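Local coordinates for protein 4-carboxymuconolactone decarboxylase (Sinorhizobium meliloti, PDB 4G9Q) that probably has the peroxiredoxin-like or lyase chemistry of the carboxymuconolactone decarboxylase family and assembles as an all-helical trimer, at residues A[78-83]-A[94-99]; A[88-93]-A[126-131]. One frame throughout, in Å; residues are numbered along the deposited sequence.

Interaction 1. Residues A[78-83]-A[94-99]; sequences LVTIAA and TYYADQ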
loop_
_atom_site.group_PDB
_atom_site.type_symbol
_atom_site.label_atom_id
_atom_site.label_comp_id
_atom_site.label_asym_id
_atom_site.label_seq_id
_atom_site.Cartn_x
_atom_site.Cartn_y
_atom_site.Cartn_z
ATOM N N LEU A 78 19.369 7.662 -1.852
ATOM C CA LEU A 78 18.194 8.516 -2.049
ATOM C C LEU A 78 16.992 7.724 -2.560
ATOM O O LEU A 78 15.873 7.904 -2.076
ATOM C CB LEU A 78 18.504 9.673 -3.004
ATOM C CG LEU A 78 19.242 10.872 -2.404
ATOM C CD1 LEU A 78 19.691 11.793 -3.529
ATOM C CD2 LEU A 78 18.369 11.621 -1.396
ATOM N N VAL A 79 17.235 6.849 -3.533
ATOM C CA VAL A 79 16.191 5.987 -4.096
ATOM C C VAL A 79 15.601 5.062 -3.028
ATOM O O VAL A 79 14.380 4.872 -2.955
ATOM C CB VAL A 79 16.743 5.162 -5.281
ATOM C CG1 VAL A 79 15.773 4.061 -5.700
ATOM C CG2 VAL A 79 17.044 6.083 -6.467
ATOM N N THR A 80 16.478 4.499 -2.202
ATOM C CA THR A 80 16.066 3.560 -1.159
ATOM C C THR A 80 15.247 4.265 -0.075
ATOM O O THR A 80 14.189 3.771 0.328
ATOM C CB THR A 80 17.276 2.841 -0.542
ATOM O OG1 THR A 80 18.043 2.239 -1.593
ATOM C CG2 THR A 80 16.821 1.746 0.435
ATOM N N ILE A 81 15.728 5.423 0.383
ATOM C CA ILE A 81 14.978 6.203 1.374
ATOM C C ILE A 81 13.582 6.547 0.845
ATOM O O ILE A 81 12.579 6.365 1.549
ATOM C CB ILE A 81 15.751 7.467 1.819
ATOM C CG1 ILE A 81 16.920 7.061 2.728
ATOM C CG2 ILE A 81 14.828 8.451 2.540
ATOM C CD1 ILE A 81 17.851 8.215 3.037
ATOM N N ALA A 82 13.516 7.012 -0.400
ATOM C CA ALA A 82 12.231 7.357 -1.015
ATOM C C ALA A 82 11.287 6.151 -1.049
ATOM O O ALA A 82 10.106 6.269 -0.702
ATOM C CB ALA A 82 12.441 7.940 -2.406
ATOM N N ALA A 83 11.815 4.985 -1.429
ATOM C CA ALA A 83 11.018 3.752 -1.470
ATOM C C ALA A 83 10.466 3.366 -0.092
ATOM O O ALA A 83 9.272 3.049 0.047
ATOM C CB ALA A 83 11.835 2.610 -2.051
ATOM N N THR A 94 16.102 3.956 10.133
ATOM C CA THR A 94 17.211 4.221 11.049
ATOM C C THR A 94 18.510 3.708 10.420
ATOM O O THR A 94 19.502 4.442 10.329
ATOM C CB THR A 94 16.974 3.603 12.441
ATOM O OG1 THR A 94 15.711 4.052 12.948
ATOM C CG2 THR A 94 18.065 4.034 13.416
ATOM N N TYR A 95 18.484 2.464 9.954
ATOM C CA TYR A 95 19.632 1.883 9.275
ATOM C C TYR A 95 19.899 2.576 7.940
ATOM O O TYR A 95 21.029 2.978 7.658
ATOM C CB TYR A 95 19.444 0.370 9.072
ATOM C CG TYR A 95 20.524 -0.246 8.219
ATOM C CD1 TYR A 95 21.763 -0.589 8.765
ATOM C CD2 TYR A 95 20.319 -0.471 6.856
ATOM C CE1 TYR A 95 22.763 -1.146 7.972
ATOM C CE2 TYR A 95 21.304 -1.022 6.064
ATOM C CZ TYR A 95 22.524 -1.360 6.625
ATOM O OH TYR A 95 23.497 -1.899 5.828
ATOM N N TYR A 96 18.856 2.729 7.124
ATOM C CA TYR A 96 19.053 3.243 5.770
ATOM C C TYR A 96 19.398 4.726 5.695
ATOM O O TYR A 96 20.137 5.136 4.803
ATOM C CB TYR A 96 17.896 2.861 4.838
ATOM C CG TYR A 96 18.085 1.469 4.273
ATOM C CD1 TYR A 96 19.039 1.223 3.288
ATOM C CD2 TYR A 96 17.341 0.393 4.754
ATOM C CE1 TYR A 96 19.234 -0.056 2.777
ATOM C CE2 TYR A 96 17.528 -0.888 4.249
ATOM C CZ TYR A 96 18.473 -1.104 3.263
ATOM O OH TYR A 96 18.664 -2.371 2.765
ATOM N N ALA A 97 18.892 5.518 6.642
ATOM C CA ALA A 97 19.260 6.936 6.715
ATOM C C ALA A 97 20.709 7.085 7.159
ATOM O O ALA A 97 21.433 7.929 6.632
ATOM C CB ALA A 97 18.322 7.714 7.638
ATOM N N ASP A 98 21.134 6.254 8.112
ATOM C CA ASP A 98 22.534 6.235 8.538
ATOM C C ASP A 98 23.440 5.891 7.357
ATOM O O ASP A 98 24.452 6.551 7.129
ATOM C CB ASP A 98 22.754 5.237 9.681
ATOM C CG ASP A 98 24.211 5.165 10.114
ATOM O OD1 ASP A 98 24.647 6.044 10.882
ATOM O OD2 ASP A 98 24.922 4.234 9.682
ATOM N N GLN A 99 23.066 4.854 6.610
ATOM C CA GLN A 99 23.822 4.452 5.427
ATOM C C GLN A 99 23.868 5.568 4.394
ATOM O O GLN A 99 24.899 5.781 3.757
ATOM C CB GLN A 99 23.236 3.188 4.800
ATOM C CG GLN A 99 23.598 1.896 5.518
ATOM C CD GLN A 99 25.090 1.600 5.509
ATOM O OE1 GLN A 99 25.738 1.609 4.459
ATOM N NE2 GLN A 99 25.640 1.329 6.687
#
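Thr80 and Tyr96 make the principal contact between two nearly antiparallel helices, whose segments 78-83 and 94-99 cross at -156° with their axes 9.7 Å apart, an example of antiparallel helix packing carried by a few side chains. The methyl of Thr80 lies over a face of the Tyr96 ring, CG2 being 3.7 Å from Tyr96 CD1 and 4.0 Å from the ring centroid, a CH-pi contact displaced toward the rim. Thr80 CG2 stands anti to the backbone N (OG1 at chi1 -54°), which turns the methyl to the ring and leaves the hydroxyl to bond with Arg76 O and His243 NE2. The other face of the ring is covered by Tyr95, whose CD2 sits above its centre, so the ring is sandwiched between a methyl and a neighbouring aromatic edge. The Tyr96 OH hydrogen-bonds with the hydroxyls of Tyr62 and Tyr247, so polar contacts fix the far end of the ring. One residue on, Ile81 extends its CG1 branch to the second helix, where CD1 comes within 4.1 Å of Ala97 CA and 4.2 Å of Tyr96 O; the small alanine lets the methyl approach the backbone. Helix 73-86 is backed by helices 200-213 and 234-248, through Val79 and Ala83 among others, while helix 93-102 rests on helix 130-139, where Ala97 meets Ala136.

Interaction 2. Residues A[88-93]-A[126-131]; sequences GEAPAL and AMATVG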
loop_
_atom_site.group_PDB
_atom_site.type_symbol
_atom_site.label_atom_id
_atom_site.label_comp_id
_atom_site.label_asym_id
_atom_site.label_seq_id
_atom_site.Cartn_x
_atom_site.Cartn_y
_atom_site.Cartn_z
ATOM N N GLY A 88 5.705 2.840 3.459
ATOM C CA GLY A 88 5.385 2.732 4.885
ATOM C C GLY A 88 6.279 1.742 5.608
ATOM O O GLY A 88 5.820 0.977 6.460
ATOM N N GLU A 89 7.558 1.758 5.258
ATOM C CA GLU A 89 8.547 0.904 5.894
ATOM C C GLU A 89 9.530 1.770 6.682
ATOM O O GLU A 89 10.735 1.522 6.693
ATOM C CB GLU A 89 9.257 0.045 4.844
ATOM C CG GLU A 89 8.297 -0.846 4.048
ATOM C CD GLU A 89 8.957 -1.567 2.882
ATOM O OE1 GLU A 89 10.199 -1.518 2.768
ATOM O OE2 GLU A 89 8.227 -2.183 2.076
ATOM N N ALA A 90 8.991 2.784 7.353
ATOM C CA ALA A 90 9.800 3.743 8.112
ATOM C C ALA A 90 10.774 3.156 9.151
ATOM O O ALA A 90 11.850 3.712 9.322
ATOM C CB ALA A 90 8.921 4.821 8.747
ATOM N N PRO A 91 10.416 2.043 9.836
ATOM C CA PRO A 91 11.373 1.457 10.796
ATOM C C PRO A 91 12.763 1.149 10.224
ATOM O O PRO A 91 13.768 1.317 10.930
ATOM C CB PRO A 91 10.684 0.163 11.225
ATOM C CG PRO A 91 9.241 0.479 11.127
ATOM C CD PRO A 91 9.094 1.392 9.941
ATOM N N ALA A 92 12.809 0.708 8.967
ATOM C CA ALA A 92 14.062 0.404 8.270
ATOM C C ALA A 92 14.934 1.646 8.059
ATOM O O ALA A 92 16.122 1.535 7.741
ATOM C CB ALA A 92 13.760 -0.263 6.928
ATOM N N LEU A 93 14.331 2.823 8.240
ATOM C CA LEU A 93 14.985 4.098 7.968
ATOM C C LEU A 93 16.134 4.440 8.897
ATOM O O LEU A 93 17.038 5.156 8.496
ATOM C CB LEU A 93 13.967 5.243 7.995
ATOM C CG LEU A 93 13.638 6.077 6.760
ATOM C CD1 LEU A 93 13.943 5.410 5.426
ATOM C CD2 LEU A 93 12.181 6.534 6.836
ATOM N N ALA A 126 5.239 10.673 5.573
ATOM C CA ALA A 126 6.335 11.548 5.985
ATOM C C ALA A 126 6.457 11.592 7.503
ATOM O O ALA A 126 7.559 11.514 8.047
ATOM C CB ALA A 126 6.148 12.944 5.424
HETATM N N MSE A 127 5.322 11.697 8.187
HETATM C CA MSE A 127 5.327 11.794 9.648
HETATM C C MSE A 127 5.921 10.554 10.307
HETATM O O MSE A 127 6.586 10.649 11.332
HETATM C CB MSE A 127 3.921 12.061 10.183
HETATM C CG MSE A 127 3.481 13.517 10.079
HETATM SE SE MSE A 127 4.692 14.724 11.044
HETATM C CE MSE A 127 4.673 13.854 12.785
ATOM N N ALA A 128 5.693 9.393 9.694
ATOM C CA ALA A 128 6.207 8.130 10.213
ATOM C C ALA A 128 7.734 8.084 10.269
ATOM O O ALA A 128 8.306 7.322 11.051
ATOM C CB ALA A 128 5.668 6.963 9.390
ATOM N N THR A 129 8.391 8.909 9.453
ATOM C CA THR A 129 9.855 8.939 9.388
ATOM C C THR A 129 10.506 9.640 10.582
ATOM O O THR A 129 11.702 9.460 10.832
ATOM C CB THR A 129 10.365 9.636 8.103
ATOM O OG1 THR A 129 10.209 11.057 8.231
ATOM C CG2 THR A 129 9.609 9.140 6.870
ATOM N N VAL A 130 9.726 10.444 11.304
ATOM C CA VAL A 130 10.280 11.328 12.328
ATOM C C VAL A 130 11.066 10.573 13.403
ATOM O O VAL A 130 12.218 10.902 13.665
ATOM C CB VAL A 130 9.200 12.267 12.940
ATOM C CG1 VAL A 130 9.760 13.039 14.136
ATOM C CG2 VAL A 130 8.673 13.232 11.878
ATOM N N GLY A 131 10.463 9.545 13.992
ATOM C CA GLY A 131 11.146 8.725 15.000
ATOM C C GLY A 131 12.425 8.062 14.506
ATOM O O GLY A 131 13.497 8.287 15.083
#
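Ala90 and Thr129 bring their backbones to within 5.4 Å, CA to CA, where the turn that opens into helix 93-102 meets the type I beta turn Met127-Val130. The methyl of Ala90 points into this second turn, its CB 3.5 Å from Ala128 O and 3.9 Å from Ala128 CB, a close fit between two small side chains. Alongside, Leu93 CD2 packs on the methyl of Thr129, 3.7 Å from CG2, the two side chains crossing at a slant. This is a meeting of two helix-to-helix connections: on one side Gly88, with positive phi, is the C-prime residue of the Schellman motif ending helix 73-86, and on the other the beta turn links helices 123-127 and 130-139. Thr129 OG1, set between its backbone N and carbonyl carbon (chi1 76°), donates a 2.7 Å hydrogen bond to Ala126 O in the carbonyl plane, and Thr129 N bonds to the same oxygen. A valine in place of Thr129 would probably leave Ala126 O with the backbone donor but without its hydroxyl mate, and the turn less firmly tied. Beyond the contact, Glu89 forms salt bridges with Arg87 and with Lys125 of the third subunit, while Val130 packs on Phe41 of the second.

How the interactions relate
After helices 43-47 and 51-65 the chain enters helix 73-86, turns at residues 88-93 and returns along helix 93-102; interaction 1 closes this short hairpin, with 10 residues between its segments. The chain then passes through helix 107-120 and into helix 123-127, where 126-131 begins and interaction 2 closes a longer loop of 32 intervening residues, 26 of them helical. The two contacts cross: 88-93 falls between the segments of interaction 1 and 126-131 lies beyond 94-99, so the segments alternate. They are also adjoining: their centres lie 10 Å apart, and Leu93 CD1 packs 4.2 Å from Ile81 O. Together they join the hairpin of helices 73-86 and 93-102 to the junction between helices 123-127 and 130-139.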